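Long-range contact in ThiJ/PfpI domain protein (PDB 4HCJ), which is of unestablished function but belongs to the DJ-1/PfpI family and binds magnesium, and is probably a hydrolase: residues I10-Y24 with T38-L52. Numbering follows the deposited sequence.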
ATOM      1  N   ILE A  10       6.570   2.562   8.769  1.00  6.34           N
ATOM      2  CA  ILE A  10       5.717   2.344   7.609  1.00  6.19           C
ATOM      3  C   ILE A  10       4.332   1.906   8.072  1.00  6.12           C
ATOM      4  O   ILE A  10       4.210   1.048   8.946  1.00  6.75           O
ATOM      5  CB  ILE A  10       6.326   1.290   6.662  1.00  6.43           C
ATOM      6  CG1 ILE A  10       7.632   1.803   6.057  1.00  6.83           C
ATOM      7  CG2 ILE A  10       5.330   0.871   5.563  1.00  6.97           C
ATOM      8  CD1 ILE A  10       8.382   0.753   5.263  1.00  7.35           C
ATOM      9  N   LEU A  11       3.299   2.493   7.479  1.00  5.66           N
ATOM     10  CA  LEU A  11       1.909   2.138   7.739  1.00  5.78           C
ATOM     11  C   LEU A  11       1.346   1.250   6.641  1.00  5.24           C
ATOM     12  O   LEU A  11       1.464   1.607   5.459  1.00  6.00           O
ATOM     13  CB  LEU A  11       1.056   3.398   7.782  1.00  6.26           C
ATOM     14  CG  LEU A  11      -0.447   3.178   7.967  1.00  7.01           C
ATOM     15  CD1 LEU A  11      -0.752   2.608   9.361  1.00  7.98           C
ATOM     16  CD2 LEU A  11      -1.205   4.461   7.720  1.00  8.19           C
ATOM     17  N   TYR A  12       0.716   0.136   7.003  1.00  5.37           N
ATOM     18  CA  TYR A  12      -0.111  -0.613   6.079  1.00  5.01           C
ATOM     19  C   TYR A  12      -1.572  -0.183   6.186  1.00  4.95           C
ATOM     20  O   TYR A  12      -2.072   0.100   7.283  1.00  5.55           O
ATOM     21  CB  TYR A  12      -0.037  -2.097   6.380  1.00  5.63           C
ATOM     22  CG  TYR A  12       1.263  -2.787   6.076  1.00  5.41           C
ATOM     23  CD1 TYR A  12       1.574  -3.169   4.776  1.00  5.51           C
ATOM     24  CD2 TYR A  12       2.179  -3.079   7.085  1.00  5.88           C
ATOM     25  CE1 TYR A  12       2.740  -3.833   4.475  1.00  5.76           C
ATOM     26  CE2 TYR A  12       3.354  -3.763   6.796  1.00  5.75           C
ATOM     27  CZ  TYR A  12       3.629  -4.135   5.494  1.00  5.58           C
ATOM     28  OH  TYR A  12       4.789  -4.835   5.246  1.00  6.34           O
ATOM     29  N   VAL A  13      -2.254  -0.180   5.050  1.00  5.17           N
ATOM     30  CA  VAL A  13      -3.708  -0.086   4.972  1.00  5.52           C
ATOM     31  C   VAL A  13      -4.189  -1.361   4.301  1.00  5.53           C
ATOM     32  O   VAL A  13      -3.757  -1.667   3.182  1.00  5.88           O
ATOM     33  CB  VAL A  13      -4.137   1.146   4.135  1.00  6.08           C
ATOM     34  CG1 VAL A  13      -5.615   1.089   3.773  1.00  7.00           C
ATOM     35  CG2 VAL A  13      -3.792   2.437   4.880  1.00  6.46           C
HETATM   36  N   MSE A  14      -5.059  -2.126   4.964  1.00  5.50           N
HETATM   37  CA  MSE A  14      -5.513  -3.379   4.378  1.00  6.20           C
HETATM   38  C   MSE A  14      -6.810  -3.821   5.005  1.00  5.93           C
HETATM   39  O   MSE A  14      -7.217  -3.337   6.071  1.00  6.35           O
HETATM   40  CB  MSE A  14      -4.432  -4.469   4.481  1.00  7.53           C
HETATM   41  CG  MSE A  14      -4.191  -5.003   5.878  1.00  7.57           C
HETATM   42 SE   MSE A  14      -2.384  -5.766   5.888  0.80  6.44          SE
HETATM   43  CE  MSE A  14      -2.567  -6.986   7.362  1.00  8.73           C
ATOM     44  N   SER A  15      -7.490  -4.732   4.320  0.63  6.51           N
ATOM     45  CA  SER A  15      -8.724  -5.314   4.824  0.63  7.08           C
ATOM     46  C   SER A  15      -8.433  -6.269   5.980  0.63  7.36           C
ATOM     47  O   SER A  15      -7.468  -7.043   5.942  0.63  8.02           O
ATOM     48  CB  SER A  15      -9.474  -6.025   3.692  0.63  8.04           C
ATOM     49  OG  SER A  15      -8.696  -7.061   3.115  0.63  7.55           O
ATOM     50  N   GLY A  16      -9.301  -6.232   6.987  1.00  7.51           N
ATOM     51  CA  GLY A  16      -9.147  -7.068   8.164  1.00  9.08           C
ATOM     52  C   GLY A  16      -9.355  -8.539   7.881  1.00  9.93           C
ATOM     53  O   GLY A  16      -8.869  -9.388   8.619  1.00 14.19           O
ATOM     54  N   GLN A  17     -10.101  -8.863   6.841  0.61  8.68           N
ATOM     55  CA  GLN A  17     -10.184 -10.246   6.408  0.61  9.21           C
ATOM     56  C   GLN A  17      -9.885 -10.321   4.929  0.61  8.23           C
ATOM     57  O   GLN A  17     -10.263  -9.438   4.158  0.61  9.02           O
ATOM     58  CB  GLN A  17     -11.556 -10.837   6.700  0.61 11.09           C
ATOM     59  CG  GLN A  17     -12.113 -10.488   8.092  0.61 11.80           C
ATOM     60  CD  GLN A  17     -11.383 -11.124   9.288  0.61 12.76           C
ATOM     61  OE1 GLN A  17     -10.486 -11.935   9.130  0.61 14.58           O
ATOM     62  NE2 GLN A  17     -11.747 -10.698  10.478  0.61 13.98           N
ATOM     63  N   ASN A  18      -9.189 -11.380   4.552  1.00  7.63           N
ATOM     64  CA  ASN A  18      -8.876 -11.677   3.165  1.00  7.70           C
ATOM     65  C   ASN A  18      -7.944 -10.686   2.490  1.00  6.91           C
ATOM     66  O   ASN A  18      -7.984 -10.519   1.269  1.00  7.19           O
ATOM     67  CB  ASN A  18     -10.143 -11.908   2.346  1.00  9.87           C
ATOM     68  CG  ASN A  18     -10.880 -13.128   2.815  1.00 14.10           C
ATOM     69  OD1 ASN A  18     -10.265 -14.105   3.244  1.00 14.01           O
ATOM     70  ND2 ASN A  18     -12.197 -13.069   2.799  1.00 19.75           N
ATOM     71  N   PHE A  19      -7.047 -10.075   3.270  1.00  7.04           N
ATOM     72  CA  PHE A  19      -5.911  -9.396   2.669  1.00  6.53           C
ATOM     73  C   PHE A  19      -4.970 -10.435   2.041  1.00  6.56           C
ATOM     74  O   PHE A  19      -4.986 -11.619   2.382  1.00  6.78           O
ATOM     75  CB  PHE A  19      -5.182  -8.515   3.692  1.00  7.03           C
ATOM     76  CG  PHE A  19      -4.466  -9.283   4.792  1.00  6.70           C
ATOM     77  CD1 PHE A  19      -3.162  -9.737   4.612  1.00  7.03           C
ATOM     78  CD2 PHE A  19      -5.099  -9.549   6.000  1.00  7.42           C
ATOM     79  CE1 PHE A  19      -2.497 -10.437   5.616  1.00  7.36           C
ATOM     80  CE2 PHE A  19      -4.442 -10.250   7.013  1.00  7.28           C
ATOM     81  CZ  PHE A  19      -3.144 -10.701   6.818  1.00  7.38           C
ATOM     82  N   GLN A  20      -4.142  -9.977   1.110  1.00  6.14           N
ATOM     83  CA  GLN A  20      -3.248 -10.877   0.401  1.00  6.45           C
ATOM     84  C   GLN A  20      -2.028 -11.193   1.261  1.00  6.41           C
ATOM     85  O   GLN A  20      -1.160 -10.336   1.452  1.00  6.81           O
ATOM     86  CB  GLN A  20      -2.826 -10.263  -0.936  1.00  6.80           C
ATOM     87  CG  GLN A  20      -2.144 -11.250  -1.859  1.00  7.38           C
ATOM     88  CD  GLN A  20      -3.104 -12.274  -2.409  1.00  7.81           C
ATOM     89  OE1 GLN A  20      -4.143 -11.918  -2.970  1.00  8.74           O
ATOM     90  NE2 GLN A  20      -2.789 -13.552  -2.213  1.00  9.50           N
ATOM     91  N   ASP A  21      -1.958 -12.419   1.781  1.00  6.62           N
ATOM     92  CA  ASP A  21      -0.926 -12.756   2.757  1.00  7.41           C
ATOM     93  C   ASP A  21       0.482 -12.399   2.293  1.00  7.20           C
ATOM     94  O   ASP A  21       1.247 -11.792   3.042  1.00  7.74           O
ATOM     95  CB  ASP A  21      -0.949 -14.258   3.101  1.00  7.87           C
ATOM     96  CG  ASP A  21      -2.260 -14.722   3.693  1.00  7.94           C
ATOM     97  OD1 ASP A  21      -2.230 -15.379   4.761  1.00  8.69           O
ATOM     98  OD2 ASP A  21      -3.311 -14.456   3.076  1.00  7.76           O
ATOM     99  N   GLU A  22       0.850 -12.791   1.077  1.00  7.07           N
ATOM    100  CA  GLU A  22       2.242 -12.640   0.673  1.00  7.78           C
ATOM    101  C   GLU A  22       2.634 -11.175   0.623  1.00  7.03           C
ATOM    102  O   GLU A  22       3.748 -10.789   0.973  1.00  6.92           O
ATOM    103  CB  GLU A  22       2.467 -13.236  -0.716  1.00  9.58           C
ATOM    104  CG  GLU A  22       2.090 -14.695  -0.858  1.00 10.95           C
ATOM    105  CD  GLU A  22       0.687 -14.904  -1.417  1.00 10.06           C
ATOM    106  OE1 GLU A  22      -0.242 -14.134  -1.067  1.00  9.26           O
ATOM    107  OE2 GLU A  22       0.508 -15.847  -2.227  1.00 10.92           O
ATOM    108  N   GLU A  23       1.708 -10.352   0.152  1.00  6.62           N
ATOM    109  CA  GLU A  23       1.989  -8.925  -0.004  1.00  6.72           C
ATOM    110  C   GLU A  23       2.323  -8.297   1.333  1.00  6.91           C
ATOM    111  O   GLU A  23       3.245  -7.475   1.423  1.00  8.02           O
ATOM    112  CB  GLU A  23       0.799  -8.207  -0.646  1.00  6.44           C
ATOM    113  CG  GLU A  23       0.518  -8.637  -2.083  1.00  6.45           C
ATOM    114  CD  GLU A  23      -0.745  -8.031  -2.666  1.00  6.54           C
ATOM    115  OE1 GLU A  23      -1.397  -7.236  -1.970  1.00  6.89           O
ATOM    116  OE2 GLU A  23      -1.083  -8.355  -3.833  1.00  7.55           O
ATOM    117  N   TYR A  24       1.583  -8.687   2.375  1.00  6.07           N
ATOM    118  CA  TYR A  24       1.838  -8.201   3.715  1.00  6.36           C
ATOM    119  C   TYR A  24       3.072  -8.861   4.344  1.00  6.26           C
ATOM    120  O   TYR A  24       4.025  -8.169   4.723  1.00  6.36           O
ATOM    121  CB  TYR A  24       0.602  -8.408   4.614  1.00  6.66           C
ATOM    122  CG  TYR A  24       0.883  -8.070   6.066  1.00  6.28           C
ATOM    123  CD1 TYR A  24       1.076  -6.750   6.484  1.00  6.75           C
ATOM    124  CD2 TYR A  24       0.974  -9.078   7.018  1.00  6.56           C
ATOM    125  CE1 TYR A  24       1.351  -6.453   7.801  1.00  6.94           C
ATOM    126  CE2 TYR A  24       1.239  -8.786   8.345  1.00  6.88           C
ATOM    127  CZ  TYR A  24       1.426  -7.472   8.731  1.00  7.10           C
ATOM    128  OH  TYR A  24       1.682  -7.197  10.053  1.00  8.09           O
ATOM    129  N   THR A  38       6.758  -1.425  11.297  1.00  7.36           N
ATOM    130  CA  THR A  38       5.473  -1.381  10.601  1.00  6.78           C
ATOM    131  C   THR A  38       4.310  -1.397  11.572  1.00  6.71           C
ATOM    132  O   THR A  38       4.397  -1.959  12.678  1.00  7.69           O
ATOM    133  CB  THR A  38       5.309  -2.542   9.573  1.00  7.40           C
ATOM    134  OG1 THR A  38       5.200  -3.801  10.252  1.00  8.40           O
ATOM    135  CG2 THR A  38       6.464  -2.597   8.581  1.00  8.18           C
ATOM    136  N   LYS A  39       3.223  -0.763  11.153  0.55  6.38           N
ATOM    137  CA  LYS A  39       1.943  -0.849  11.831  0.55  6.25           C
ATOM    138  C   LYS A  39       0.894  -1.179  10.789  0.55  5.46           C
ATOM    139  O   LYS A  39       1.066  -0.876   9.603  0.55  5.80           O
ATOM    140  CB  LYS A  39       1.589   0.477  12.514  0.55  7.90           C
ATOM    141  CG  LYS A  39       2.588   0.922  13.573  0.55  9.91           C
ATOM    142  CD  LYS A  39       2.506   0.056  14.809  0.55 11.68           C
ATOM    143  CE  LYS A  39       3.440   0.581  15.895  0.55 15.17           C
ATOM    144  NZ  LYS A  39       3.273   2.048  16.063  0.55 21.21           N
ATOM    145  N   VAL A  40      -0.199  -1.781  11.243  1.00  5.53           N
ATOM    146  CA  VAL A  40      -1.346  -2.079  10.386  1.00  5.61           C
ATOM    147  C   VAL A  40      -2.523  -1.209  10.798  1.00  5.56           C
ATOM    148  O   VAL A  40      -2.888  -1.166  11.983  1.00  5.92           O
ATOM    149  CB  VAL A  40      -1.746  -3.568  10.484  1.00  6.57           C
ATOM    150  CG1 VAL A  40      -3.061  -3.834   9.777  1.00  7.26           C
ATOM    151  CG2 VAL A  40      -0.653  -4.458   9.930  1.00  7.65           C
ATOM    152  N   SER A  41      -3.127  -0.555   9.809  1.00  5.43           N
ATOM    153  CA  SER A  41      -4.426   0.094   9.977  1.00  5.56           C
ATOM    154  C   SER A  41      -5.502  -0.641   9.194  1.00  5.51           C
ATOM    155  O   SER A  41      -5.263  -1.158   8.093  1.00  5.88           O
ATOM    156  CB  SER A  41      -4.404   1.582   9.618  1.00  6.14           C
ATOM    157  OG  SER A  41      -4.230   1.828   8.231  1.00  6.24           O
ATOM    158  N   SER A  42      -6.694  -0.677   9.776  1.00  5.34           N
ATOM    159  CA  SER A  42      -7.835  -1.325   9.155  1.00  5.65           C
ATOM    160  C   SER A  42      -9.105  -0.771   9.782  1.00  5.94           C
ATOM    161  O   SER A  42      -9.117   0.308  10.374  1.00  6.61           O
ATOM    162  CB  SER A  42      -7.731  -2.854   9.267  1.00  6.32           C
ATOM    163  OG  SER A  42      -8.675  -3.505   8.435  1.00  6.81           O
ATOM    164  N   THR A  43     -10.194  -1.528   9.659  1.00  6.62           N
ATOM    165  CA  THR A  43     -11.504  -1.042  10.043  1.00  7.25           C
ATOM    166  C   THR A  43     -11.882  -1.356  11.486  1.00  7.17           C
ATOM    167  O   THR A  43     -12.903  -0.863  11.960  1.00  8.15           O
ATOM    168  CB  THR A  43     -12.576  -1.614   9.109  1.00  8.22           C
ATOM    169  OG1 THR A  43     -12.433  -3.037   9.066  1.00  9.00           O
ATOM    170  CG2 THR A  43     -12.457  -1.052   7.691  1.00  8.92           C
ATOM    171  N   PHE A  44     -11.081  -2.156  12.175  1.00  7.33           N
ATOM    172  CA  PHE A  44     -11.326  -2.475  13.581  1.00  7.76           C
ATOM    173  C   PHE A  44      -9.993  -2.772  14.244  1.00  7.40           C
ATOM    174  O   PHE A  44      -9.038  -3.123  13.557  1.00  7.96           O
ATOM    175  CB  PHE A  44     -12.295  -3.661  13.738  1.00  8.33           C
ATOM    176  CG  PHE A  44     -11.739  -4.986  13.252  1.00  9.57           C
ATOM    177  CD1 PHE A  44     -11.131  -5.873  14.136  1.00 11.37           C
ATOM    178  CD2 PHE A  44     -11.822  -5.339  11.912  1.00  9.79           C
ATOM    179  CE1 PHE A  44     -10.622  -7.088  13.680  1.00 13.29           C
ATOM    180  CE2 PHE A  44     -11.316  -6.544  11.451  1.00 11.55           C
ATOM    181  CZ  PHE A  44     -10.719  -7.421  12.337  1.00 13.07           C
ATOM    182  N   ILE A  45      -9.946  -2.675  15.571  1.00  7.75           N
ATOM    183  CA  ILE A  45      -8.756  -3.048  16.331  1.00  8.12           C
ATOM    184  C   ILE A  45      -8.919  -4.501  16.753  1.00  8.02           C
ATOM    185  O   ILE A  45      -9.854  -4.856  17.489  1.00  9.56           O
ATOM    186  CB  ILE A  45      -8.581  -2.166  17.593  1.00  9.20           C
ATOM    187  CG1 ILE A  45      -8.465  -0.687  17.211  1.00 10.44           C
ATOM    188  CG2 ILE A  45      -7.385  -2.640  18.411  1.00  9.78           C
ATOM    189  CD1 ILE A  45      -7.329  -0.404  16.301  1.00 11.12           C
ATOM    190  N   GLY A  46      -7.999  -5.346  16.329  1.00  7.62           N
ATOM    191  CA  GLY A  46      -8.067  -6.755  16.664  1.00  7.47           C
ATOM    192  C   GLY A  46      -7.306  -7.565  15.640  1.00  7.43           C
ATOM    193  O   GLY A  46      -6.459  -7.035  14.924  1.00  8.77           O
ATOM    194  N   THR A  47      -7.627  -8.842  15.545  1.00  6.90           N
ATOM    195  CA  THR A  47      -6.851  -9.758  14.730  1.00  7.21           C
ATOM    196  C   THR A  47      -7.366  -9.807  13.303  1.00  7.53           C
ATOM    197  O   THR A  47      -8.548 -10.087  13.080  1.00  8.14           O
ATOM    198  CB  THR A  47      -6.877 -11.157  15.344  1.00  8.51           C
ATOM    199  OG1 THR A  47      -6.463 -11.056  16.710  1.00  8.66           O
ATOM    200  CG2 THR A  47      -5.962 -12.093  14.561  1.00  9.93           C
ATOM    201  N   ALA A  48      -6.475  -9.517  12.360  1.00  7.70           N
ATOM    202  CA  ALA A  48      -6.741  -9.645  10.934  1.00  8.22           C
ATOM    203  C   ALA A  48      -6.371 -11.043  10.450  1.00  8.16           C
ATOM    204  O   ALA A  48      -5.470 -11.683  11.001  1.00  9.22           O
ATOM    205  CB  ALA A  48      -5.937  -8.624  10.170  1.00  8.94           C
ATOM    206  N   GLN A  49      -7.051 -11.522   9.413  1.00  8.74           N
ATOM    207  CA  GLN A  49      -6.733 -12.838   8.854  1.00 10.84           C
ATOM    208  C   GLN A  49      -6.670 -12.762   7.338  1.00  8.59           C
ATOM    209  O   GLN A  49      -7.590 -12.266   6.689  1.00  9.22           O
ATOM    210  CB  GLN A  49      -7.754 -13.887   9.280  1.00 15.61           C
ATOM    211  CG  GLN A  49      -7.456 -15.266   8.744  1.00 20.34           C
ATOM    212  CD  GLN A  49      -8.495 -16.274   9.192  1.00 25.75           C
ATOM    213  OE1 GLN A  49      -8.571 -16.617  10.370  1.00 24.26           O
ATOM    214  NE2 GLN A  49      -9.313 -16.742   8.256  1.00 32.21           N
ATOM    215  N   GLY A  50      -5.570 -13.261   6.787  1.00  8.02           N
ATOM    216  CA  GLY A  50      -5.350 -13.210   5.359  1.00  7.62           C
ATOM    217  C   GLY A  50      -6.180 -14.234   4.624  1.00  6.93           C
ATOM    218  O   GLY A  50      -6.698 -15.189   5.212  1.00  7.49           O
ATOM    219  N   LYS A  51      -6.286 -14.048   3.316  1.00  6.83           N
ATOM    220  CA  LYS A  51      -6.915 -15.030   2.451  1.00  7.70           C
ATOM    221  C   LYS A  51      -6.404 -16.447   2.712  1.00  7.53           C
ATOM    222  O   LYS A  51      -7.185 -17.396   2.697  1.00  8.98           O
ATOM    223  CB  LYS A  51      -6.658 -14.669   0.986  1.00  9.44           C
ATOM    224  CG  LYS A  51      -7.192 -15.752   0.047  1.00 12.71           C
ATOM    225  CD  LYS A  51      -6.853 -15.548  -1.397  1.00 14.97           C
ATOM    226  CE  LYS A  51      -7.198 -16.787  -2.227  1.00 17.22           C
ATOM    227  NZ  LYS A  51      -7.002 -16.538  -3.678  1.00 19.41           N
ATOM    228  N   LEU A  52      -5.102 -16.581   2.945  1.00  6.91           N
ATOM    229  CA  LEU A  52      -4.471 -17.887   3.092  1.00  7.80           C
ATOM    230  C   LEU A  52      -4.323 -18.315   4.548  1.00  8.71           C
ATOM    231  O   LEU A  52      -3.664 -19.316   4.824  1.00 10.01           O
ATOM    232  CB  LEU A  52      -3.119 -17.934   2.375  1.00  7.78           C
ATOM    233  CG  LEU A  52      -3.183 -17.554   0.897  1.00  9.03           C
ATOM    234  CD1 LEU A  52      -1.780 -17.506   0.296  1.00 10.54           C
ATOM    235  CD2 LEU A  52      -4.105 -18.504   0.118  1.00 10.16           C
TER
HETATM  236  O   HOH W   1     -11.502  -4.364   6.720  1.00 13.87           O
HETATM  237  O   HOH W   2      -9.874 -17.355   2.289  1.00 31.60           O
HETATM  238  O   HOH W   3      -4.588 -15.364  -3.829  1.00 12.76           O
HETATM  239  O   HOH W   4       2.696  -4.798  10.794  1.00 10.53           O
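I10 and Y12 bond through their backbones to K39 and S41, pairing strands 10-13 and 38-42 in parallel. K39 N gives to I10 O, Y12 N to K39 O, and S41 N to Y12 O. Y12 O also takes S41 OG at 2.9 Å, so two donors grip this carbonyl. M14 N to S41 O continues the pairing just past strand 10-13. The S42 hydroxyl adds a side-chain bond. With OG anti to the backbone N (chi1 -168°), it gives to M14 O at 2.8 Å, in the carbonyl plane. The pairing closes the beta-alpha-beta unit of strand 9-13, helix 21-33 and strand 37-42, part of the alpha-beta-alpha sandwich. Further on, the 46-50 strand meets the loop leading to the helix. There Q49 N gives to G16 O, and N18 N to Q49 O. L52 N reaches D21 OD2 at 2.8 Å from above the carboxylate plane; D21 OD1 is held by G54 N.

The apolar packing centres on M14, a selenomethionine, and F19. M14 CE lies over one face of the F19 ring and also over the Y24 ring. G50 CA makes a CH-pi contact on the opposite F19 face, 3.6 Å from the centroid. A leucine in place of F19 would probably lose this CH-pi contact and leave M14 CE only the Y24 ring of the two. V40 CG2 touches Y24 CE1 at 3.5 Å, while V40 CG1 meets M14 CE.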